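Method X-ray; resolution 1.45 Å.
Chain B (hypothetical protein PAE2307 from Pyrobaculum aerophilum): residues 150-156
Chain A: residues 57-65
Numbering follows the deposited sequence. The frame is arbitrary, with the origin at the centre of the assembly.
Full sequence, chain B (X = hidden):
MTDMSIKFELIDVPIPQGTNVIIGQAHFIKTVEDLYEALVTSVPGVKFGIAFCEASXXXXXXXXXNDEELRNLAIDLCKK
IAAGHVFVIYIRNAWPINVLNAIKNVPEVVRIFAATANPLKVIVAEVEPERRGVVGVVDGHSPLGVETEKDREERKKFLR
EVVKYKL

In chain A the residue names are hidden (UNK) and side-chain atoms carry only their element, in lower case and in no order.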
# COMPACT_ATOMS: atom_id res chain seq x y z
N LYS B 150 3.56 -8.60 34.68
CA LYS B 150 4.72 -7.79 35.02
C LYS B 150 5.62 -7.64 33.79
O LYS B 150 6.11 -6.53 33.51
CB LYS B 150 5.51 -8.43 36.17
CG LYS B 150 6.62 -7.53 36.72
CD LYS B 150 7.37 -8.18 37.87
CE LYS B 150 8.36 -7.22 38.51
NZ LYS B 150 9.09 -7.84 39.65
N ASP B 151 5.85 -8.73 33.07
CA ASP B 151 6.67 -8.69 31.86
C ASP B 151 6.06 -7.72 30.86
O ASP B 151 6.77 -6.98 30.17
CB ASP B 151 6.76 -10.06 31.19
CG ASP B 151 7.54 -11.07 32.00
OD1 ASP B 151 8.57 -10.69 32.59
OD2 ASP B 151 7.12 -12.24 32.03
N ARG B 152 4.74 -7.75 30.76
CA ARG B 152 4.02 -6.88 29.84
C ARG B 152 4.23 -5.41 30.18
O ARG B 152 4.42 -4.58 29.30
CB ARG B 152 2.53 -7.21 29.86
CG ARG B 152 1.68 -6.29 29.00
CD ARG B 152 0.28 -6.83 28.84
NE ARG B 152 -0.56 -5.97 28.02
CZ ARG B 152 -1.16 -4.87 28.45
NH1 ARG B 152 -1.02 -4.46 29.71
NH2 ARG B 152 -1.91 -4.16 27.61
N GLU B 153 4.20 -5.09 31.47
CA GLU B 153 4.40 -3.72 31.89
C GLU B 153 5.81 -3.26 31.51
O GLU B 153 6.01 -2.13 31.08
CB GLU B 153 4.18 -3.57 33.39
CG GLU B 153 2.71 -3.56 33.78
CD GLU B 153 1.91 -2.53 33.00
OE1 GLU B 153 2.30 -1.33 33.01
OE2 GLU B 153 0.90 -2.90 32.37
N GLU B 154 6.78 -4.15 31.67
CA GLU B 154 8.14 -3.81 31.33
C GLU B 154 8.32 -3.65 29.82
O GLU B 154 9.04 -2.77 29.37
CB GLU B 154 9.10 -4.85 31.93
CG GLU B 154 9.33 -4.59 33.43
CD GLU B 154 10.10 -5.69 34.13
OE1 GLU B 154 10.79 -6.48 33.45
OE2 GLU B 154 10.03 -5.75 35.39
N ARG B 155 7.64 -4.48 29.04
CA ARG B 155 7.71 -4.40 27.58
C ARG B 155 7.09 -3.08 27.10
O ARG B 155 7.59 -2.43 26.18
CB ARG B 155 6.98 -5.60 26.96
CG ARG B 155 6.75 -5.55 25.46
CD ARG B 155 5.46 -4.82 25.12
NE ARG B 155 4.25 -5.50 25.56
CZ ARG B 155 3.87 -6.71 25.17
NH1 ARG B 155 4.64 -7.40 24.33
NH2 ARG B 155 2.70 -7.22 25.57
N LYS B 156 5.99 -2.68 27.74
CA LYS B 156 5.32 -1.44 27.39
C LYS B 156 6.20 -0.23 27.72
O LYS B 156 6.28 0.71 26.93
CB LYS B 156 3.98 -1.33 28.14
CG LYS B 156 2.85 -2.16 27.54
CD LYS B 156 1.66 -2.33 28.49
CE LYS B 156 1.21 -1.01 29.08
NZ LYS B 156 0.09 -1.19 30.06
N UNK A 57 16.43 -11.86 23.78
CA UNK A 57 16.07 -11.27 25.05
C UNK A 57 15.47 -12.32 25.97
O UNK A 57 16.01 -13.42 26.10
N UNK A 58 14.34 -12.00 26.60
CA UNK A 58 13.69 -12.96 27.49
C UNK A 58 13.00 -14.10 26.74
O UNK A 58 12.56 -15.08 27.34
c UNK A 58 13.23 -10.07 31.58
c UNK A 58 13.38 -11.31 29.42
c UNK A 58 12.69 -12.23 28.40
c UNK A 58 12.44 -10.84 30.51
n UNK A 58 12.42 -9.72 32.77
N UNK A 59 12.91 -13.98 25.42
CA UNK A 59 12.30 -15.03 24.59
C UNK A 59 10.93 -15.46 25.09
O UNK A 59 10.64 -16.65 25.21
c UNK A 59 16.00 -19.43 24.17
c UNK A 59 15.59 -17.00 24.18
n UNK A 59 15.62 -20.66 23.85
c UNK A 59 13.23 -16.25 24.55
c UNK A 59 14.52 -16.00 23.79
n UNK A 59 17.18 -19.23 24.74
n UNK A 59 15.23 -18.39 23.89
N UNK A 60 10.07 -14.49 25.36
CA UNK A 60 8.74 -14.79 25.85
C UNK A 60 7.67 -14.69 24.79
O UNK A 60 7.79 -13.91 23.83
c UNK A 60 9.30 -13.90 28.22
c UNK A 60 9.02 -12.70 29.10
c UNK A 60 9.11 -15.21 28.97
c UNK A 60 8.38 -13.85 27.00
N UNK A 61 6.63 -15.50 24.94
CA UNK A 61 5.51 -15.44 24.03
C UNK A 61 4.75 -14.21 24.52
O UNK A 61 4.15 -14.21 25.60
c UNK A 61 3.37 -16.50 23.27
c UNK A 61 4.60 -16.68 24.15
c UNK A 61 5.38 -17.92 23.75
N UNK A 62 4.81 -13.14 23.73
CA UNK A 62 4.15 -11.89 24.06
C UNK A 62 2.72 -11.96 23.55
O UNK A 62 2.46 -12.51 22.48
c UNK A 62 6.38 -10.69 23.72
n UNK A 62 9.90 -9.75 26.75
c UNK A 62 4.89 -10.72 23.41
n UNK A 62 7.79 -9.14 27.45
n UNK A 62 8.07 -10.30 25.48
c UNK A 62 6.64 -10.34 25.18
c UNK A 62 8.59 -9.73 26.56
N UNK A 63 1.77 -11.40 24.30
CA UNK A 63 0.38 -11.49 23.87
C UNK A 63 -0.53 -10.35 24.29
O UNK A 63 -0.24 -9.62 25.23
c UNK A 63 -0.21 -12.80 24.38
n UNK A 63 -1.28 -12.78 26.67
c UNK A 63 -0.17 -12.95 25.87
c UNK A 63 0.84 -13.28 26.70
n UNK A 63 0.33 -13.31 27.98
c UNK A 63 -0.95 -13.00 27.93
N UNK A 64 -1.62 -10.20 23.54
CA UNK A 64 -2.66 -9.20 23.77
C UNK A 64 -3.96 -9.87 23.31
O UNK A 64 -3.93 -10.73 22.43
o UNK A 64 -0.16 -6.14 25.19
c UNK A 64 -1.19 -7.13 23.28
c UNK A 64 -2.43 -7.94 22.93
c UNK A 64 -1.24 -6.50 24.67
o UNK A 64 -2.35 -6.36 25.22
N UNK A 65 -5.09 -9.48 23.89
CA UNK A 65 -6.36 -10.09 23.51
C UNK A 65 -7.54 -9.45 24.22
O UNK A 65 -7.38 -8.85 25.28
c UNK A 65 -6.33 -11.59 23.82
O HOH W 1 10.20 -8.59 31.78
O HOH W 2 10.91 -12.03 33.38
O HOH W 3 9.86 -7.81 29.01

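Position 57 of chain A has backbone atoms only and no side-chain atom. Nothing on chain B is in reach. Its phi of 60° with psi of -133° by itself favours glycine. It is G57(A).

Position 58 carries four carbons in an unbranched row ending in one nitrogen. That terminal nitrogen lies 4.0 Å from OD1 of D151(B) and 3.7 Å from OE1 of E154(B), and waters link it to both. This is lysine, K58(A). The chain is extended, m at chi1 and t from chi2 to chi4, and its CA-to-CB bond points toward the helix. The two contacts of NZ are long salt bridges. Water fills the gaps. Water 1 accepts from NZ of K58(A) at 2.7 Å and donates to OD1 of D151(B) and OE1 of E154(B), both at 2.8 Å. Water 2 also joins NZ of K58(A) to OD1 of D151(B), at 2.8 Å from each.

Position 59 has three carbons, a nitrogen, then a carbon carrying two more nitrogens. That end is a guanidinium. It is out of reach of the helix stretch and bonds elsewhere in the structure. It is R59(A).

Position 60 has four carbons, forked at the second, and no polar atom. A terminal carbon packs 3.5 Å from OD2 of D151(B). The fork beyond CB separates leucine from isoleucine, so this is L60(A). The carbon in contact is CD1.

Position 61 has three carbons, with two branching directly from CB. It is out of reach of the helix stretch. It is valine, V61(A).

Position 62 again shows three carbons, a nitrogen and a carbon with two nitrogens. Its CB lies 3.5 Å from NH1 of R155(B). One terminal nitrogen lies 3.6 Å from the backbone O of D151(B), which sits at the edge of the guanidinium. It is R62(A), buried, and its CA-to-CB bond points toward the helix. The nitrogen near D151(B) is NH1. Water 3 accepts from NH1 of R62(A) at 2.9 Å and makes a weak bond to that same O of D151(B) at 3.4 Å.

Position 63 has one carbon, then a five-membered ring of three carbons and two nitrogens. Its CA-to-CB bond points away from the helix, but its backbone O lies 3.8 Å from NH2 of R155(B). This is histidine, H63(A).

Position 64 has three carbons, the third carrying two oxygens. One carboxylate oxygen lies 2.9 Å from NE of R152(B) and 3.1 Å from NH2 of R155(B). It is a glutamate, E64(A). That oxygen is OE2; it accepts from NE of R152(B) and forms a salt bridge with NH2 of R155(B). OE1 accepts from NH2 of R152(B) at 3.3 Å and, weakly, from NE of R152(B) at 3.3 Å.

Position 65 has one side-chain carbon and touches nothing on the helix stretch. It is A65(A).

The contact is largely polar. Helix and strand cross nearly at right angles, 86°, with axes 9.7 Å apart at closest approach. E64(A) makes the short salt bridges, to R152(B) and R155(B); those of K58(A) are long and bridged by water. Between them, R62(A) lies against R155(B) and D151(B). Together the stretches bury 377 Å².

Chain A (57-65) GKRLVRHEA
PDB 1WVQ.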